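Local atomic coordinates of aspartate aminotransferase, cytoplasmic (Schizosaccharomyces pombe 972h-, PDB entry 6JPK), a protein that catalyses the reversible transfer of an amino group between L-aspartate and 2-oxoglutarate, giving oxaloacetate and L-glutamate, with pyridoxal 5'-phosphate as cofactor. Residues K54-I59 / P310-E315; A177-I182 / L210-L215. The protein carries 1 engineered substitution. One frame throughout, in Å; residues are numbered along the deposited sequence.

Contact 1. Residues K54-I59 / P310-E315; sequences KKASKI and PQLFAE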
ATOM      1  N   LYS A  54       0.547 -19.796 -10.488  1.00 10.50           N
ATOM      2  CA  LYS A  54      -0.836 -20.231 -10.654  1.00 10.68           C
ATOM      3  C   LYS A  54      -1.119 -21.449  -9.788  1.00 10.13           C
ATOM      4  O   LYS A  54      -2.151 -21.523  -9.110  1.00 11.24           O
ATOM      5  CB  LYS A  54      -1.119 -20.548 -12.122  1.00 14.89           C
ATOM      6  CG  LYS A  54      -2.588 -20.751 -12.441  1.00 21.16           C
ATOM      7  CD  LYS A  54      -2.771 -21.091 -13.920  1.00 31.87           C
ATOM      8  CE  LYS A  54      -2.036 -20.089 -14.808  1.00 40.98           C
ATOM      9  NZ  LYS A  54      -1.764 -20.606 -16.190  1.00 46.53           N
ATOM     10  N   LYS A  55      -0.204 -22.419  -9.807  1.00 10.03           N
ATOM     11  CA  LYS A  55      -0.319 -23.604  -8.961  1.00 10.87           C
ATOM     12  C   LYS A  55      -0.402 -23.233  -7.478  1.00 10.82           C
ATOM     13  O   LYS A  55      -1.264 -23.734  -6.745  1.00 10.37           O
ATOM     14  CB  LYS A  55       0.882 -24.511  -9.232  1.00 11.81           C
ATOM     15  CG  LYS A  55       0.916 -25.819  -8.462  1.00 12.96           C
ATOM     16  CD  LYS A  55       2.097 -26.665  -8.940  1.00 11.12           C
ATOM     17  CE  LYS A  55       2.109 -28.030  -8.275  1.00 11.57           C
ATOM     18  NZ  LYS A  55       2.971 -28.969  -9.044  1.00 12.61           N
ATOM     19  N   ALA A  56       0.496 -22.353  -7.018  1.00 10.20           N
ATOM     20  CA  ALA A  56       0.490 -21.952  -5.609  1.00 10.77           C
ATOM     21  C   ALA A  56      -0.813 -21.252  -5.226  1.00  9.87           C
ATOM     22  O   ALA A  56      -1.354 -21.487  -4.137  1.00  9.60           O
ATOM     23  CB  ALA A  56       1.691 -21.044  -5.309  1.00  9.16           C
ATOM     24  N   SER A  57      -1.338 -20.389  -6.098  1.00  9.35           N
ATOM     25  CA  SER A  57      -2.579 -19.712  -5.739  1.00 15.80           C
ATOM     26  C   SER A  57      -3.744 -20.695  -5.651  1.00 14.93           C
ATOM     27  O   SER A  57      -4.598 -20.553  -4.770  1.00 12.44           O
ATOM     28  CB  SER A  57      -2.882 -18.555  -6.713  1.00 13.29           C
ATOM     29  OG  SER A  57      -3.125 -18.992  -8.029  1.00 20.58           O
ATOM     30  N   LYS A  58      -3.768 -21.725  -6.505  1.00 14.84           N
ATOM     31  CA  LYS A  58      -4.796 -22.762  -6.391  1.00 15.85           C
ATOM     32  C   LYS A  58      -4.676 -23.530  -5.077  1.00 15.12           C
ATOM     33  O   LYS A  58      -5.687 -23.826  -4.426  1.00 12.61           O
ATOM     34  CB  LYS A  58      -4.701 -23.737  -7.570  1.00 21.69           C
ATOM     35  CG  LYS A  58      -5.048 -23.126  -8.932  1.00 30.09           C
ATOM     36  CD  LYS A  58      -6.491 -22.636  -8.975  1.00 36.35           C
ATOM     37  CE  LYS A  58      -6.928 -22.313 -10.405  1.00 39.27           C
ATOM     38  NZ  LYS A  58      -6.780 -23.481 -11.313  1.00 40.34           N
ATOM     39  N   ILE A  59      -3.452 -23.890  -4.695  1.00 10.65           N
ATOM     40  CA  ILE A  59      -3.224 -24.594  -3.435  1.00 13.34           C
ATOM     41  C   ILE A  59      -3.675 -23.739  -2.259  1.00 12.01           C
ATOM     42  O   ILE A  59      -4.351 -24.221  -1.339  1.00 12.40           O
ATOM     43  CB  ILE A  59      -1.739 -24.995  -3.314  1.00 10.73           C
ATOM     44  CG1 ILE A  59      -1.409 -26.091  -4.327  1.00 11.09           C
ATOM     45  CG2 ILE A  59      -1.409 -25.473  -1.875  1.00 10.84           C
ATOM     46  CD1 ILE A  59       0.093 -26.322  -4.525  1.00 11.29           C
ATOM     47  N   PRO A 310       9.715 -27.140  -1.081  1.00 14.40           N
ATOM     48  CA  PRO A 310      10.828 -27.530  -1.963  1.00 12.25           C
ATOM     49  C   PRO A 310      10.405 -27.789  -3.404  1.00 12.03           C
ATOM     50  O   PRO A 310      11.108 -27.370  -4.333  1.00 11.09           O
ATOM     51  CB  PRO A 310      11.371 -28.796  -1.283  1.00 16.88           C
ATOM     52  CG  PRO A 310      11.105 -28.541   0.195  1.00 18.65           C
ATOM     53  CD  PRO A 310       9.734 -27.875   0.200  1.00 15.79           C
ATOM     54  N   GLN A 311       9.258 -28.428  -3.622  1.00 11.11           N
ATOM     55  CA  GLN A 311       8.852 -28.737  -4.987  1.00 11.25           C
ATOM     56  C   GLN A 311       8.366 -27.491  -5.724  1.00 10.82           C
ATOM     57  O   GLN A 311       8.747 -27.259  -6.875  1.00 10.77           O
ATOM     58  CB  GLN A 311       7.776 -29.826  -4.993  1.00 13.76           C
ATOM     59  CG  GLN A 311       7.423 -30.247  -6.406  1.00 21.51           C
ATOM     60  CD  GLN A 311       6.237 -31.196  -6.489  1.00 23.06           C
ATOM     61  OE1 GLN A 311       5.983 -31.981  -5.567  1.00 21.84           O
ATOM     62  NE2 GLN A 311       5.499 -31.122  -7.606  1.00 16.02           N
ATOM     63  N   LEU A 312       7.505 -26.683  -5.096  1.00 10.55           N
ATOM     64  CA  LEU A 312       7.091 -25.439  -5.746  1.00 10.34           C
ATOM     65  C   LEU A 312       8.290 -24.529  -5.993  1.00 10.01           C
ATOM     66  O   LEU A 312       8.380 -23.885  -7.046  1.00  9.66           O
ATOM     67  CB  LEU A 312       6.039 -24.708  -4.915  1.00  9.95           C
ATOM     68  CG  LEU A 312       4.630 -25.292  -4.856  1.00 15.29           C
ATOM     69  CD1 LEU A 312       3.744 -24.447  -3.945  1.00 12.55           C
ATOM     70  CD2 LEU A 312       4.046 -25.362  -6.266  1.00 13.44           C
ATOM     71  N   PHE A 313       9.227 -24.481  -5.040  1.00  9.77           N
ATOM     72  CA  PHE A 313      10.435 -23.679  -5.230  1.00  9.52           C
ATOM     73  C   PHE A 313      11.185 -24.123  -6.480  1.00  9.68           C
ATOM     74  O   PHE A 313      11.584 -23.291  -7.302  1.00  9.45           O
ATOM     75  CB  PHE A 313      11.343 -23.769  -3.999  1.00  9.54           C
ATOM     76  CG  PHE A 313      12.478 -22.762  -3.994  1.00 15.58           C
ATOM     77  CD1 PHE A 313      13.652 -22.991  -4.717  1.00 16.18           C
ATOM     78  CD2 PHE A 313      12.386 -21.603  -3.235  1.00 13.94           C
ATOM     79  CE1 PHE A 313      14.700 -22.052  -4.701  1.00 10.12           C
ATOM     80  CE2 PHE A 313      13.434 -20.675  -3.212  1.00 10.41           C
ATOM     81  CZ  PHE A 313      14.585 -20.908  -3.939  1.00  8.84           C
ATOM     82  N   ALA A 314      11.376 -25.437  -6.640  1.00 10.11           N
ATOM     83  CA  ALA A 314      12.060 -25.954  -7.822  1.00 12.68           C
ATOM     84  C   ALA A 314      11.292 -25.630  -9.101  1.00 13.74           C
ATOM     85  O   ALA A 314      11.897 -25.331 -10.138  1.00 10.85           O
ATOM     86  CB  ALA A 314      12.264 -27.467  -7.697  1.00 10.85           C
ATOM     87  N   GLU A 315       9.961 -25.715  -9.058  1.00 10.32           N
ATOM     88  CA  GLU A 315       9.173 -25.383 -10.242  1.00 10.31           C
ATOM     89  C   GLU A 315       9.233 -23.893 -10.540  1.00 12.60           C
ATOM     90  O   GLU A 315       9.277 -23.490 -11.708  1.00  9.81           O
ATOM     91  CB  GLU A 315       7.733 -25.862 -10.055  1.00 10.51           C
ATOM     92  CG  GLU A 315       7.670 -27.406  -9.970  1.00 11.05           C
ATOM     93  CD  GLU A 315       6.331 -27.951  -9.518  1.00 17.33           C
ATOM     94  OE1 GLU A 315       5.334 -27.206  -9.582  1.00 17.06           O
ATOM     95  OE2 GLU A 315       6.275 -29.148  -9.122  1.00 20.63           O
TER
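Ala-56 and Leu-312 mark where the two helical segments come nearest, with their CA atoms 7.5 Å apart. The segment axes approach to 11.1 Å and run roughly antiparallel, with 151° between their N-to-C directions. At this spacing side chains, not backbones, make the contact. Leu-312 supplies its apolar middle. One branch, CD2, lies against the aliphatic part of Lys-55, 3.6 Å from CD of that lysine. The other branch, CD1, meets Ile-59 tip to tip, 4.1 Å from Ile-59 CD1, and also touches CB of Ala-56. Lys-55 holds CG anti to the backbone N (chi1 -179°), and its extended chain runs on past the leucine. The Lys-55 and Glu-315 side chains cross at about a right angle, and the ammonium forms a salt bridge with the carboxylate. NZ of Lys-55 sits 3.0 Å from OE1 of Glu-315, on the syn lone pair; a weak second bond goes to OE2. Gln-311, one turn before Glu-315, donates from NE2 to OE2 of Glu-315 at 2.6 Å. Both carboxylate oxygens are therefore engaged, which should limit rotation of the group. Helix 297-308 packs alongside, with Ile-306 on Ala-56 and Glu-305 on Ile-59. Ser-309 OG bonds to the backbone N of Leu-312. The contact thus fastens helix 51-62 to the first turns of the long helix 310-340.

Contact 2. Residues A177-I182 / L210-L215; sequences APEGSI and LSRKHL
Gly-180 and His-214 bring the two backbones close, with CA atoms 4.0 Å apart. Here the packing is tight. Residues Pro-178 to Ser-181 form a type II beta turn, with Gly-180 at its positive-phi position. Gly-180 N donates to Arg-212 O, the carbonyl next to Lys-213, whose positive phi marks the Schellman motif that ends helix 199-211. Next, Leu-215 N bonds to Ser-181 O at 2.8 Å, and Ile-182 pairs with Leu-215 as neighbouring parallel strands begin. These strands and the helix between them form a beta-alpha-beta crossover of the large domain.

The His-214 ring lies against the turn. Its edge faces the Ala-177 and Pro-178 carbonyls, and CE1 lies 3.1 Å from Pro-178 O. ND1 accepts a weak bond from Ser-181 N. NE2 of His-214 bonds to Ile-174 O, in the last turn of helix 167-176. Tyr-4 of the second subunit bonds to His-214 O, so the dimer partner reaches this spot.

Arg-212, partly exposed, links the tight part to the outer side. Its chain bends at chi2 and chi3 (-61° and -81°), and the guanidinium grips Ala-177 O side-on. NH2 of Arg-212 is 2.8 Å and NE 3.2 Å from Ala-177 O, both with that oxygen close to the guanidinium plane. CG of Glu-179 lies over the centre of one guanidinium face.

The outer side is looser. Glu-179 OE1 stays 4.0 Å from Arg-212 NH1, well out of the guanidinium plane. A water joins Glu-179 OE1, Arg-212 NH1 and Ser-211 O.

The charges of Glu-179 and Arg-212 thus meet through water, without a direct salt bridge. NE2 bonded to a carbonyl, with ND1 accepting a weak bond, is consistent with a neutral His-214 ring protonated on NE2.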
ATOM      1  N   ALA A 177      32.342  11.895  -2.353  1.00 11.01           N
ATOM      2  CA  ALA A 177      31.127  12.220  -1.629  1.00 10.82           C
ATOM      3  C   ALA A 177      31.432  12.341  -0.139  1.00 12.69           C
ATOM      4  O   ALA A 177      32.311  11.646   0.376  1.00 12.94           O
ATOM      5  CB  ALA A 177      30.050  11.153  -1.860  1.00 10.28           C
ATOM      6  N   PRO A 178      30.741  13.240   0.564  1.00 11.85           N
ATOM      7  CA  PRO A 178      30.950  13.374   2.012  1.00 11.57           C
ATOM      8  C   PRO A 178      30.798  12.034   2.716  1.00 12.73           C
ATOM      9  O   PRO A 178      29.948  11.216   2.354  1.00 10.89           O
ATOM     10  CB  PRO A 178      29.853  14.356   2.435  1.00 11.56           C
ATOM     11  CG  PRO A 178      29.591  15.182   1.182  1.00 11.48           C
ATOM     12  CD  PRO A 178      29.746  14.198   0.047  1.00 11.10           C
ATOM     13  N   GLU A 179      31.650  11.804   3.715  1.00 11.74           N
ATOM     14  CA  GLU A 179      31.582  10.565   4.479  1.00 11.62           C
ATOM     15  C   GLU A 179      30.175  10.348   5.017  1.00 11.28           C
ATOM     16  O   GLU A 179      29.501  11.289   5.443  1.00 11.37           O
ATOM     17  CB  GLU A 179      32.590  10.592   5.635  1.00 12.17           C
ATOM     18  CG  GLU A 179      34.039  10.458   5.192  1.00 29.41           C
ATOM     19  CD  GLU A 179      34.982  10.103   6.346  1.00 34.35           C
ATOM     20  OE1 GLU A 179      35.953   9.350   6.106  1.00 36.93           O
ATOM     21  OE2 GLU A 179      34.746  10.568   7.487  1.00 32.50           O
ATOM     22  N   GLY A 180      29.724   9.097   4.982  1.00 13.70           N
ATOM     23  CA  GLY A 180      28.410   8.781   5.497  1.00 10.63           C
ATOM     24  C   GLY A 180      27.268   9.194   4.606  1.00 10.23           C
ATOM     25  O   GLY A 180      26.132   9.292   5.084  1.00 10.07           O
ATOM     26  N   SER A 181      27.528   9.443   3.322  1.00 10.10           N
ATOM     27  CA  SER A 181      26.435   9.620   2.376  1.00  9.71           C
ATOM     28  C   SER A 181      25.705   8.291   2.167  1.00  9.82           C
ATOM     29  O   SER A 181      26.217   7.215   2.473  1.00  9.30           O
ATOM     30  CB  SER A 181      26.949  10.147   1.034  1.00  9.71           C
ATOM     31  OG  SER A 181      27.585  11.405   1.187  1.00 10.12           O
ATOM     32  N   ILE A 182      24.487   8.382   1.655  1.00  8.97           N
ATOM     33  CA  ILE A 182      23.653   7.217   1.392  1.00  8.59           C
ATOM     34  C   ILE A 182      23.791   6.860  -0.077  1.00  8.78           C
ATOM     35  O   ILE A 182      23.645   7.733  -0.944  1.00  8.36           O
ATOM     36  CB  ILE A 182      22.186   7.505   1.739  1.00  8.40           C
ATOM     37  CG1 ILE A 182      22.071   8.023   3.171  1.00  8.68           C
ATOM     38  CG2 ILE A 182      21.325   6.274   1.479  1.00  8.06           C
ATOM     39  CD1 ILE A 182      20.937   9.021   3.347  1.00  8.65           C
ATOM     40  N   LEU A 210      33.112   1.480   1.891  1.00 10.41           N
ATOM     41  CA  LEU A 210      33.475   1.310   3.298  1.00 16.07           C
ATOM     42  C   LEU A 210      34.526   2.326   3.734  1.00 13.12           C
ATOM     43  O   LEU A 210      34.473   2.827   4.861  1.00 11.48           O
ATOM     44  CB  LEU A 210      33.989  -0.105   3.551  1.00 20.89           C
ATOM     45  CG  LEU A 210      33.077  -1.213   3.028  1.00 28.38           C
ATOM     46  CD1 LEU A 210      33.910  -2.444   2.834  1.00 33.50           C
ATOM     47  CD2 LEU A 210      31.924  -1.487   3.948  1.00 26.48           C
ATOM     48  N   SER A 211      35.494   2.629   2.865  1.00 11.40           N
ATOM     49  CA  SER A 211      36.519   3.611   3.209  1.00 14.07           C
ATOM     50  C   SER A 211      35.911   4.981   3.506  1.00 14.12           C
ATOM     51  O   SER A 211      36.437   5.727   4.340  1.00 12.90           O
ATOM     52  CB  SER A 211      37.536   3.719   2.077  1.00 16.92           C
ATOM     53  OG  SER A 211      38.586   4.581   2.442  1.00 28.89           O
ATOM     54  N   ARG A 212      34.811   5.326   2.841  1.00 11.47           N
ATOM     55  CA  ARG A 212      34.117   6.585   3.073  1.00 12.15           C
ATOM     56  C   ARG A 212      32.965   6.454   4.060  1.00 14.60           C
ATOM     57  O   ARG A 212      32.269   7.445   4.313  1.00 11.25           O
ATOM     58  CB  ARG A 212      33.597   7.155   1.750  1.00 11.15           C
ATOM     59  CG  ARG A 212      34.696   7.600   0.795  1.00 11.60           C
ATOM     60  CD  ARG A 212      35.552   8.702   1.414  1.00 16.17           C
ATOM     61  NE  ARG A 212      34.907  10.012   1.300  1.00 16.39           N
ATOM     62  CZ  ARG A 212      35.383  11.134   1.833  1.00 17.37           C
ATOM     63  NH1 ARG A 212      36.511  11.122   2.550  1.00 16.91           N
ATOM     64  NH2 ARG A 212      34.729  12.274   1.655  1.00 17.45           N
ATOM     65  N   LYS A 213      32.743   5.259   4.613  1.00 11.15           N
ATOM     66  CA  LYS A 213      31.739   5.034   5.656  1.00 11.03           C
ATOM     67  C   LYS A 213      30.334   5.394   5.173  1.00 10.58           C
ATOM     68  O   LYS A 213      29.507   5.876   5.954  1.00 10.58           O
ATOM     69  CB  LYS A 213      32.076   5.810   6.938  1.00 14.30           C
ATOM     70  CG  LYS A 213      33.539   5.699   7.368  1.00 25.94           C
ATOM     71  CD  LYS A 213      33.776   6.417   8.697  1.00 32.30           C
ATOM     72  CE  LYS A 213      35.260   6.595   8.975  1.00 41.65           C
ATOM     73  NZ  LYS A 213      35.977   5.289   8.977  1.00 46.58           N
ATOM     74  N   HIS A 214      30.061   5.175   3.886  1.00 10.24           N
ATOM     75  CA  HIS A 214      28.741   5.448   3.344  1.00  9.83           C
ATOM     76  C   HIS A 214      27.739   4.412   3.843  1.00  9.57           C
ATOM     77  O   HIS A 214      28.102   3.294   4.207  1.00  9.59           O
ATOM     78  CB  HIS A 214      28.772   5.439   1.811  1.00  9.58           C
ATOM     79  CG  HIS A 214      29.622   6.519   1.209  1.00 10.58           C
ATOM     80  ND1 HIS A 214      29.651   7.810   1.697  1.00 10.11           N
ATOM     81  CD2 HIS A 214      30.467   6.495   0.151  1.00  9.91           C
ATOM     82  CE1 HIS A 214      30.482   8.530   0.963  1.00 10.33           C
ATOM     83  NE2 HIS A 214      30.985   7.756   0.017  1.00 10.21           N
ATOM     84  N   LEU A 215      26.468   4.804   3.860  1.00  9.29           N
ATOM     85  CA  LEU A 215      25.375   3.903   4.212  1.00  9.02           C
ATOM     86  C   LEU A 215      24.790   3.299   2.933  1.00  9.22           C
ATOM     87  O   LEU A 215      24.446   4.032   1.997  1.00  8.48           O
ATOM     88  CB  LEU A 215      24.298   4.654   5.004  1.00  9.00           C
ATOM     89  CG  LEU A 215      23.009   3.876   5.262  1.00 12.92           C
ATOM     90  CD1 LEU A 215      23.318   2.624   6.063  1.00  8.82           C
ATOM     91  CD2 LEU A 215      21.990   4.739   5.991  1.00 13.20           C
TER
HETATM   92  O   HOH W   1      37.571   8.675   4.188  1.00 35.42           O

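From the N terminus, the chain first passes through 54-59 in helix 51-62. It then enters the large sheet and reaches 177-182, just before strand 182-186. Contact 2 closes a short loop of 27 residues when the chain returns at 210-215, leading into strand 215-220. The chain runs on through the rest of this sheet before 310-315 closes contact 1, with 250 residues between its segments. Contact 2 therefore nests within contact 1, and the two do not cross. Their centres are about 42 Å apart, on opposite sides of the chain's centre. Contact 2 ties adjacent parallel strands; contact 1 ties helix 51-62 to helix 310-340, far apart in the sequence.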